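Local coordinates for protein cysteine synthase (Fusobacterium nucleatum subsp. nucleatum strain ATCC 25586, PDB 5B55) that probably breaks down L-cysteine with release of hydrogen sulfide, using pyridoxal 5'-phosphate, and is held here with an alpha-aminoacrylate intermediate, at residues G47-R52 against Y163-E168; D181-G186 against V296-F301. The protein carries 1 engineered substitution. All coordinates share one frame; numbering follows the deposited sequence.

Contact 1: residues G47-R52 against Y163-E168. With 0JO (2-{[(E)-{3-hydroxy-2-methyl-5-[(phosphonooxy)methyl]pyridin-4-yl}methylidene]amino}prop-2-enoic acid), chain D.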
ATOM      1  N   GLY A  47      -3.651   2.275   2.481  1.00 11.69           N
ATOM      2  CA  GLY A  47      -3.130   2.738   1.223  1.00 11.77           C
ATOM      3  C   GLY A  47      -3.572   4.103   0.662  1.00 11.59           C
ATOM      4  O   GLY A  47      -3.403   4.361  -0.553  1.00 13.13           O
ATOM      5  N   SER A  48      -4.123   4.978   1.473  1.00 11.30           N
ATOM      6  CA  SER A  48      -4.588   6.265   0.966  1.00 10.63           C
ATOM      7  C   SER A  48      -4.439   7.355   2.023  1.00 10.54           C
ATOM      8  O   SER A  48      -4.345   7.081   3.226  1.00 10.66           O
ATOM      9  CB  SER A  48      -6.037   6.162   0.522  1.00 10.91           C
ATOM     10  OG  SER A  48      -6.962   6.509   1.522  1.00 11.03           O
ATOM     11  N   ILE A  49      -4.423   8.579   1.522  1.00 10.35           N
ATOM     12  CA  ILE A  49      -4.443   9.767   2.299  1.00 10.58           C
ATOM     13  C   ILE A  49      -5.581   9.811   3.305  1.00 11.23           C
ATOM     14  O   ILE A  49      -5.483  10.496   4.342  1.00  9.96           O
ATOM     15  CB  ILE A  49      -4.457  10.991   1.381  1.00 10.96           C
ATOM     16  CG1 ILE A  49      -4.180  12.249   2.181  1.00 10.61           C
ATOM     17  CG2 ILE A  49      -5.798  11.122   0.636  1.00 10.60           C
ATOM     18  CD1 ILE A  49      -3.923  13.463   1.319  1.00 10.84           C
ATOM     19  N   LYS A  50      -6.663   9.082   3.012  1.00 12.08           N
ATOM     20  CA  LYS A  50      -7.852   9.087   3.863  0.55 12.99           C
ATOM     21  C   LYS A  50      -7.613   8.420   5.199  1.00 12.90           C
ATOM     22  O   LYS A  50      -8.319   8.713   6.157  1.00 12.66           O
ATOM     23  CB  LYS A  50      -9.036   8.440   3.171  0.55 13.62           C
ATOM     24  CG  LYS A  50      -9.351   9.027   1.828  0.55 14.96           C
ATOM     25  CD  LYS A  50      -9.585  10.515   1.904  0.55 16.36           C
ATOM     26  CE  LYS A  50      -9.889  11.031   0.586  0.55 17.09           C
ATOM     27  NZ  LYS A  50      -8.581  11.371  -0.041  0.55 18.93           N
ATOM     28  N   ASP A  51      -6.613   7.537   5.280  1.00 12.90           N
ATOM     29  CA  ASP A  51      -6.296   7.005   6.611  1.00 13.71           C
ATOM     30  C   ASP A  51      -5.988   8.095   7.641  1.00 13.41           C
ATOM     31  O   ASP A  51      -6.297   7.943   8.833  1.00 12.69           O
ATOM     32  CB  ASP A  51      -5.155   6.026   6.539  1.00 14.08           C
ATOM     33  CG  ASP A  51      -5.481   4.808   5.684  1.00 15.45           C
ATOM     34  OD1 ASP A  51      -6.620   4.278   5.770  1.00 15.91           O
ATOM     35  OD2 ASP A  51      -4.582   4.378   4.933  1.00 15.46           O
ATOM     36  N   ARG A  52      -5.304   9.166   7.199  1.00 12.65           N
ATOM     37  CA  ARG A  52      -4.926  10.252   8.093  1.00 12.52           C
ATOM     38  C   ARG A  52      -6.162  10.922   8.645  1.00 12.86           C
ATOM     39  O   ARG A  52      -6.197  11.319   9.840  1.00 12.44           O
ATOM     40  CB  ARG A  52      -4.115  11.323   7.376  1.00 12.39           C
ATOM     41  CG  ARG A  52      -2.740  10.865   6.872  1.00 12.60           C
ATOM     42  CD  ARG A  52      -2.214  11.943   5.975  1.00 12.37           C
ATOM     43  NE  ARG A  52      -0.894  11.777   5.407  1.00 11.84           N
ATOM     44  CZ  ARG A  52       0.238  12.226   5.930  1.00 13.20           C
ATOM     45  NH1 ARG A  52       0.270  12.753   7.158  1.00 12.36           N
ATOM     46  NH2 ARG A  52       1.374  12.055   5.236  1.00 13.72           N
ATOM     47  N   TYR A 163      -3.293  19.651  10.382  1.00 19.09           N
ATOM     48  CA  TYR A 163      -2.378  19.173  11.421  1.00 17.48           C
ATOM     49  C   TYR A 163      -1.455  18.038  10.998  1.00 17.60           C
ATOM     50  O   TYR A 163      -0.377  17.855  11.592  1.00 17.88           O
ATOM     51  CB  TYR A 163      -3.159  18.719  12.686  1.00 20.38           C
ATOM     52  CG  TYR A 163      -3.800  19.877  13.410  1.00 21.24           C
ATOM     53  CD1 TYR A 163      -3.015  20.766  14.146  1.00 23.08           C
ATOM     54  CD2 TYR A 163      -5.186  20.044  13.433  1.00 22.97           C
ATOM     55  CE1 TYR A 163      -3.607  21.849  14.818  1.00 25.61           C
ATOM     56  CE2 TYR A 163      -5.792  21.121  14.094  1.00 23.55           C
ATOM     57  CZ  TYR A 163      -4.990  21.997  14.793  1.00 26.76           C
ATOM     58  OH  TYR A 163      -5.570  23.030  15.451  1.00 27.96           O
ATOM     59  N   GLY A 164      -1.831  17.275   9.968  1.00 16.84           N
ATOM     60  CA  GLY A 164      -1.036  16.122   9.523  1.00 15.05           C
ATOM     61  C   GLY A 164      -0.219  16.433   8.292  1.00 14.83           C
ATOM     62  O   GLY A 164       0.884  16.997   8.362  1.00 14.77           O
ATOM     63  N   ILE A 165      -0.752  16.048   7.148  1.00 15.24           N
ATOM     64  CA  ILE A 165      -0.015  16.134   5.891  1.00 15.46           C
ATOM     65  C   ILE A 165       0.434  17.569   5.509  1.00 15.85           C
ATOM     66  O   ILE A 165       1.519  17.744   4.961  1.00 17.51           O
ATOM     67  CB  ILE A 165      -0.778  15.464   4.728  1.00 14.41           C
ATOM     68  CG1 ILE A 165       0.180  15.240   3.558  1.00 14.54           C
ATOM     69  CG2 ILE A 165      -2.021  16.245   4.361  1.00 15.04           C
ATOM     70  CD1 ILE A 165      -0.506  14.636   2.373  1.00 14.70           C
ATOM     71  N   GLY A 166      -0.387  18.562   5.789  1.00 15.95           N
ATOM     72  CA  GLY A 166      -0.043  19.951   5.501  1.00 17.65           C
ATOM     73  C   GLY A 166       1.211  20.383   6.291  1.00 17.92           C
ATOM     74  O   GLY A 166       2.086  21.088   5.749  1.00 17.91           O
ATOM     75  N   LEU A 167       1.282  19.971   7.552  1.00 17.38           N
ATOM     76  CA  LEU A 167       2.453  20.242   8.404  1.00 17.17           C
ATOM     77  C   LEU A 167       3.691  19.526   7.940  1.00 17.94           C
ATOM     78  O   LEU A 167       4.764  20.163   7.842  1.00 18.39           O
ATOM     79  CB  LEU A 167       2.189  19.885   9.852  1.00 19.02           C
ATOM     80  CG  LEU A 167       3.267  20.265  10.884  1.00 19.81           C
ATOM     81  CD1 LEU A 167       3.709  21.749  10.814  1.00 19.03           C
ATOM     82  CD2 LEU A 167       2.771  19.900  12.270  1.00 21.52           C
ATOM     83  N   GLU A 168       3.568  18.239   7.551  1.00 17.22           N
ATOM     84  CA  GLU A 168       4.693  17.525   6.932  1.00 16.24           C
ATOM     85  C   GLU A 168       5.213  18.261   5.704  1.00 15.89           C
ATOM     86  O   GLU A 168       6.427  18.401   5.523  1.00 15.76           O
ATOM     87  CB  GLU A 168       4.333  16.090   6.522  1.00 18.13           C
ATOM     88  CG  GLU A 168       3.970  15.218   7.730  1.00 17.58           C
ATOM     89  CD  GLU A 168       3.544  13.807   7.351  1.00 16.19           C
ATOM     90  OE1 GLU A 168       3.832  13.355   6.221  1.00 19.10           O
ATOM     91  OE2 GLU A 168       2.962  13.110   8.223  1.00 15.60           O
TER
HETATM   92  O   0JO D 402     -15.031   9.062   0.023  0.55  7.04           O
HETATM   93  C   0JO D 402     -13.922   9.365  -0.328  0.55  7.88           C
HETATM   94  OXT 0JO D 402     -12.986   8.578  -0.339  0.55  7.30           O
HETATM   95  CA  0JO D 402     -13.653  10.728  -0.952  0.55  9.44           C
HETATM   96  CB  0JO D 402     -14.656  11.653  -1.205  0.55  9.22           C
HETATM   97  N   0JO D 402     -12.347  10.706  -1.631  0.55 11.34           N
HETATM   98  C4A 0JO D 402     -11.510  11.618  -1.895  0.55 13.45           C
HETATM   99  C4  0JO D 402     -10.363  11.313  -2.867  0.55 14.99           C
HETATM  100  C3  0JO D 402      -9.814  10.077  -3.232  0.55 15.92           C
HETATM  101  O3  0JO D 402     -10.276   8.894  -2.691  0.55 16.84           O
HETATM  102  C2  0JO D 402      -8.792  10.067  -4.210  0.55 16.00           C
HETATM  103  C2A 0JO D 402      -8.191   8.776  -4.711  0.55 15.31           C
HETATM  104  N1  0JO D 402      -8.319  11.203  -4.733  0.55 15.95           N
HETATM  105  C6  0JO D 402      -8.799  12.376  -4.366  0.55 15.46           C
HETATM  106  C5  0JO D 402      -9.825  12.459  -3.425  0.55 14.67           C
HETATM  107  C5A 0JO D 402     -10.358  13.833  -3.055  0.55 14.26           C
HETATM  108  OP4 0JO D 402      -9.839  14.192  -1.831  0.55 14.94           O
HETATM  109  P   0JO D 402     -10.643  15.175  -0.810  0.55 16.27           P
HETATM  110  OP3 0JO D 402     -11.092  16.241  -1.656  0.55 15.37           O
HETATM  111  OP1 0JO D 402      -9.821  15.548   0.249  0.55 16.26           O
HETATM  112  OP2 0JO D 402     -11.841  14.378  -0.417  0.55 15.42           O
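The turn and first residues of helix 50-57, which carry Lys-50 of the cofactor pocket in this fold-type II pyridoxal-phosphate enzyme, meet the start of helix 165-172 through Arg-52 and Ile-49, which reach Glu-168 and Ile-165. Arg-52 points its guanidinium end-on at the Glu-168 carboxylate, one nitrogen to each oxygen: NH1 lies 2.9 Å from Glu-168 OE2 and NH2 lies 2.9 Å from Glu-168 OE1, the second bond nearly straight at 169°. Both oxygens sit close to the guanidinium plane, yet the two flat groups are turned 55° against each other, and the nitrogens come in from above the carboxylate plane. Ile-165 packs against this bridge, its CB over the centre of one guanidinium face, 3.6 Å from Arg-52 CZ. With CG1 of Ile-165 anti to the backbone N (chi1 -164°) and the chain extended beyond it, CD1 runs on past the arginine to Ile-49, where the two CD1 methyls touch at 3.8 Å and the side chains cross at about a right angle.

Just before the helix, Ser-48 OG accepts from Lys-50 N at 3.0 Å, a capping bond. Lys-50 itself lies in the pocket beside C4A of the aminoacrylate adduct; it is modelled in two conformers, and its exact spacing to the ligand is doubtful.

Glu-41 forms a second salt bridge to Arg-52 through NE, and the dimethylated lysine at position 39 and the backbone N of the one at position 19 bond to Glu-168. Buried and shared among several partners, the arginine and glutamate probably both remain charged, and the paired bonds together with Ile-165 limit rotation of the guanidinium just two residues beyond Lys-50.

Contact 2: residues D181-G186 against V296-F301; sequences DGFVAG and VIVTVF. With 0JO (2-{[(E)-{3-hydroxy-2-methyl-5-[(phosphonooxy)methyl]pyridin-4-yl}methylidene]amino}prop-2-enoic acid), chain D.
Backbone hydrogen bonds pair segment 181-184 in parallel with 296-298, Gly-182 opposite Ile-297 and Phe-183 opposite Val-298. Val-298 N gives to Gly-182 O at 3.0 Å, and Val-298 O takes the bond from Val-184 N at 3.2 Å. At the start of the pairing Val-296 O accepts two donors, Asp-181 N at 2.8 Å and Gly-182 N at 3.1 Å.

Side-chain oxygens extend the pairing at both ends. Asp-181 OD2 receives Val-296 N at 2.8 Å, almost straight at 170° and on the anti side of the carboxylate. Thr-299 OG1, swung opposite its own N (chi1 -168°), donates to Val-184 O, though the modelled length is doubtfully short.

Among apolar contacts, Phe-183 lays CD1 4.0 Å from Val-298 CB, and Val-300 CG1 meets the ring at its edge. Gly-182 has Ile-297 CD1 beside its backbone.

Strand 182-186 leads from Gly-186, near the ligand phosphate, into the cofactor-binding residues Gly-188 to Thr-192. It also pairs with strand 210-214; 297-298, on its other edge, bonds onward to Phe-37 of strand 33-37. Helix 191-196 covers Phe-183 and Val-300; helix 275-288 packs against Val-184, Ile-297 and Thr-299, its Asn-280 bonding Gly-186 N and Val-300 O.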
ATOM      1  N   ASP A 181       5.236  28.057  -3.748  1.00 16.20           N
ATOM      2  CA  ASP A 181       4.472  28.968  -4.582  1.00 18.45           C
ATOM      3  C   ASP A 181       3.033  28.552  -4.882  1.00 18.56           C
ATOM      4  O   ASP A 181       2.228  29.392  -5.232  1.00 16.71           O
ATOM      5  CB  ASP A 181       5.193  29.175  -5.938  1.00 18.68           C
ATOM      6  CG  ASP A 181       6.604  29.835  -5.740  1.00 20.49           C
ATOM      7  OD1 ASP A 181       6.680  30.835  -4.989  1.00 25.51           O
ATOM      8  OD2 ASP A 181       7.597  29.333  -6.269  1.00 18.19           O
ATOM      9  N   GLY A 182       2.762  27.243  -4.866  1.00 17.11           N
ATOM     10  CA  GLY A 182       1.421  26.753  -5.125  1.00 17.78           C
ATOM     11  C   GLY A 182       1.213  25.320  -4.684  1.00 17.18           C
ATOM     12  O   GLY A 182       2.192  24.577  -4.439  1.00 20.08           O
ATOM     13  N   PHE A 183      -0.058  24.961  -4.596  1.00 14.91           N
ATOM     14  CA  PHE A 183      -0.517  23.648  -4.180  1.00 14.41           C
ATOM     15  C   PHE A 183      -1.798  23.399  -4.952  1.00 15.94           C
ATOM     16  O   PHE A 183      -2.655  24.325  -5.063  1.00 15.10           O
ATOM     17  CB  PHE A 183      -0.795  23.563  -2.677  1.00 15.10           C
ATOM     18  CG  PHE A 183      -1.343  22.233  -2.267  1.00 15.26           C
ATOM     19  CD1 PHE A 183      -0.496  21.162  -2.063  1.00 14.88           C
ATOM     20  CD2 PHE A 183      -2.715  22.034  -2.191  1.00 15.68           C
ATOM     21  CE1 PHE A 183      -0.986  19.918  -1.739  1.00 15.83           C
ATOM     22  CE2 PHE A 183      -3.224  20.760  -1.936  1.00 16.55           C
ATOM     23  CZ  PHE A 183      -2.367  19.702  -1.733  1.00 16.39           C
ATOM     24  N   VAL A 184      -1.911  22.190  -5.520  1.00 15.63           N
ATOM     25  CA  VAL A 184      -3.065  21.758  -6.296  1.00 15.67           C
ATOM     26  C   VAL A 184      -3.561  20.416  -5.727  1.00 15.58           C
ATOM     27  O   VAL A 184      -2.744  19.503  -5.475  1.00 14.76           O
ATOM     28  CB  VAL A 184      -2.708  21.520  -7.767  1.00 17.96           C
ATOM     29  CG1 VAL A 184      -3.930  21.148  -8.604  1.00 18.02           C
ATOM     30  CG2 VAL A 184      -2.062  22.752  -8.370  1.00 19.06           C
ATOM     31  N   ALA A 185      -4.887  20.263  -5.575  1.00 14.32           N
ATOM     32  CA  ALA A 185      -5.473  18.928  -5.249  1.00 14.19           C
ATOM     33  C   ALA A 185      -6.882  18.819  -5.761  1.00 14.57           C
ATOM     34  O   ALA A 185      -7.682  19.740  -5.598  1.00 15.95           O
ATOM     35  CB  ALA A 185      -5.463  18.640  -3.756  1.00 14.18           C
ATOM     36  N   GLY A 186      -7.178  17.702  -6.402  1.00 13.72           N
ATOM     37  CA  GLY A 186      -8.534  17.337  -6.715  1.00 14.87           C
ATOM     38  C   GLY A 186      -9.442  17.314  -5.494  1.00 14.39           C
ATOM     39  O   GLY A 186      -9.003  16.938  -4.399  1.00 12.58           O
ATOM     40  N   VAL A 296       7.595  26.699  -7.269  1.00 15.13           N
ATOM     41  CA  VAL A 296       7.640  25.542  -6.417  1.00 16.48           C
ATOM     42  C   VAL A 296       6.191  25.124  -6.193  1.00 16.08           C
ATOM     43  O   VAL A 296       5.468  25.806  -5.465  1.00 16.70           O
ATOM     44  CB  VAL A 296       8.395  25.893  -5.148  1.00 16.91           C
ATOM     45  CG1 VAL A 296       8.341  24.738  -4.152  1.00 18.26           C
ATOM     46  CG2 VAL A 296       9.845  26.259  -5.534  1.00 17.48           C
ATOM     47  N   ILE A 297       5.776  24.063  -6.895  1.00 15.88           N
ATOM     48  CA  ILE A 297       4.443  23.542  -6.807  1.00 16.08           C
ATOM     49  C   ILE A 297       4.418  22.155  -6.094  1.00 17.06           C
ATOM     50  O   ILE A 297       5.244  21.283  -6.378  1.00 15.82           O
ATOM     51  CB  ILE A 297       3.753  23.417  -8.165  1.00 16.57           C
ATOM     52  CG1 ILE A 297       3.945  24.660  -9.081  1.00 17.06           C
ATOM     53  CG2 ILE A 297       2.255  23.194  -7.945  1.00 17.39           C
ATOM     54  CD1 ILE A 297       3.308  25.922  -8.536  1.00 17.49           C
ATOM     55  N   VAL A 298       3.452  21.993  -5.175  1.00 14.69           N
ATOM     56  CA  VAL A 298       3.310  20.791  -4.388  1.00 14.95           C
ATOM     57  C   VAL A 298       1.950  20.196  -4.671  1.00 14.82           C
ATOM     58  O   VAL A 298       0.948  20.927  -4.854  1.00 14.55           O
ATOM     59  CB  VAL A 298       3.447  21.072  -2.846  1.00 15.30           C
ATOM     60  CG1 VAL A 298       3.294  19.784  -2.043  1.00 16.47           C
ATOM     61  CG2 VAL A 298       4.808  21.681  -2.551  1.00 15.81           C
ATOM     62  N   THR A 299       1.918  18.873  -4.763  1.00 14.41           N
ATOM     63  CA  THR A 299       0.646  18.153  -4.797  1.00 14.38           C
ATOM     64  C   THR A 299       0.754  16.810  -4.041  1.00 13.45           C
ATOM     65  O   THR A 299       1.729  16.576  -3.356  1.00 12.20           O
ATOM     66  CB  THR A 299       0.092  18.053  -6.253  1.00 13.08           C
ATOM     67  OG1 THR A 299      -1.253  17.595  -6.203  1.00 15.31           O
ATOM     68  CG2 THR A 299       0.871  17.139  -7.087  1.00 14.34           C
ATOM     69  N   VAL A 300      -0.295  15.991  -4.151  1.00 12.56           N
ATOM     70  CA  VAL A 300      -0.388  14.728  -3.500  1.00 12.05           C
ATOM     71  C   VAL A 300      -0.850  13.637  -4.461  1.00 11.36           C
ATOM     72  O   VAL A 300      -1.571  13.884  -5.370  1.00 12.86           O
ATOM     73  CB  VAL A 300      -1.309  14.777  -2.244  1.00 11.84           C
ATOM     74  CG1 VAL A 300      -0.886  15.881  -1.282  1.00 12.24           C
ATOM     75  CG2 VAL A 300      -2.772  14.972  -2.619  1.00 11.91           C
ATOM     76  N   PHE A 301      -0.423  12.419  -4.185  1.00 11.43           N
ATOM     77  CA  PHE A 301      -0.852  11.217  -4.835  1.00 11.38           C
ATOM     78  C   PHE A 301      -1.664  10.436  -3.776  1.00 11.59           C
ATOM     79  O   PHE A 301      -1.104   9.735  -2.961  1.00  9.90           O
ATOM     80  CB  PHE A 301       0.321  10.353  -5.262  1.00 11.59           C
ATOM     81  CG  PHE A 301       1.126  10.873  -6.393  1.00 11.99           C
ATOM     82  CD1 PHE A 301       0.685  11.880  -7.259  1.00 13.06           C
ATOM     83  CD2 PHE A 301       2.380  10.325  -6.624  1.00 12.39           C
ATOM     84  CE1 PHE A 301       1.511  12.343  -8.283  1.00 12.84           C
ATOM     85  CE2 PHE A 301       3.172  10.786  -7.671  1.00 12.87           C
ATOM     86  CZ  PHE A 301       2.741  11.785  -8.478  1.00 11.91           C
TER
HETATM   87  O   0JO D 402     -15.031   9.062   0.023  0.55  7.04           O
HETATM   88  C   0JO D 402     -13.922   9.365  -0.328  0.55  7.88           C
HETATM   89  OXT 0JO D 402     -12.986   8.578  -0.339  0.55  7.30           O
HETATM   90  CA  0JO D 402     -13.653  10.728  -0.952  0.55  9.44           C
HETATM   91  CB  0JO D 402     -14.656  11.653  -1.205  0.55  9.22           C
HETATM   92  N   0JO D 402     -12.347  10.706  -1.631  0.55 11.34           N
HETATM   93  C4A 0JO D 402     -11.510  11.618  -1.895  0.55 13.45           C
HETATM   94  C4  0JO D 402     -10.363  11.313  -2.867  0.55 14.99           C
HETATM   95  C3  0JO D 402      -9.814  10.077  -3.232  0.55 15.92           C
HETATM   96  O3  0JO D 402     -10.276   8.894  -2.691  0.55 16.84           O
HETATM   97  C2  0JO D 402      -8.792  10.067  -4.210  0.55 16.00           C
HETATM   98  C2A 0JO D 402      -8.191   8.776  -4.711  0.55 15.31           C
HETATM   99  N1  0JO D 402      -8.319  11.203  -4.733  0.55 15.95           N
HETATM  100  C6  0JO D 402      -8.799  12.376  -4.366  0.55 15.46           C
HETATM  101  C5  0JO D 402      -9.825  12.459  -3.425  0.55 14.67           C
HETATM  102  C5A 0JO D 402     -10.358  13.833  -3.055  0.55 14.26           C
HETATM  103  OP4 0JO D 402      -9.839  14.192  -1.831  0.55 14.94           O
HETATM  104  P   0JO D 402     -10.643  15.175  -0.810  0.55 16.27           P
HETATM  105  OP3 0JO D 402     -11.092  16.241  -1.656  0.55 15.37           O
HETATM  106  OP1 0JO D 402      -9.821  15.548   0.249  0.55 16.26           O
HETATM  107  OP2 0JO D 402     -11.841  14.378  -0.417  0.55 15.42           O

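Both contacts are buried, and their centres lie about 14 Å apart. Contact 1 joins two helix starts through a paired charge interaction and a few aliphatic atoms, whereas contact 2 is mostly main-chain bonding between parallel strands, with the larger buried surface. They meet where Ile-165 CD1 packs 3.9 Å from Val-300 CG1, and helix 191-196 touches both through Ile-196 and Thr-192. Helix 165-172 leads along the chain into strand 182-186, one element of each contact. The two also approach the same ligand at different points: Lys-50 of 47-52 lies on the imine (C4A) side, while Gly-186 of 181-186 lies near the phosphate.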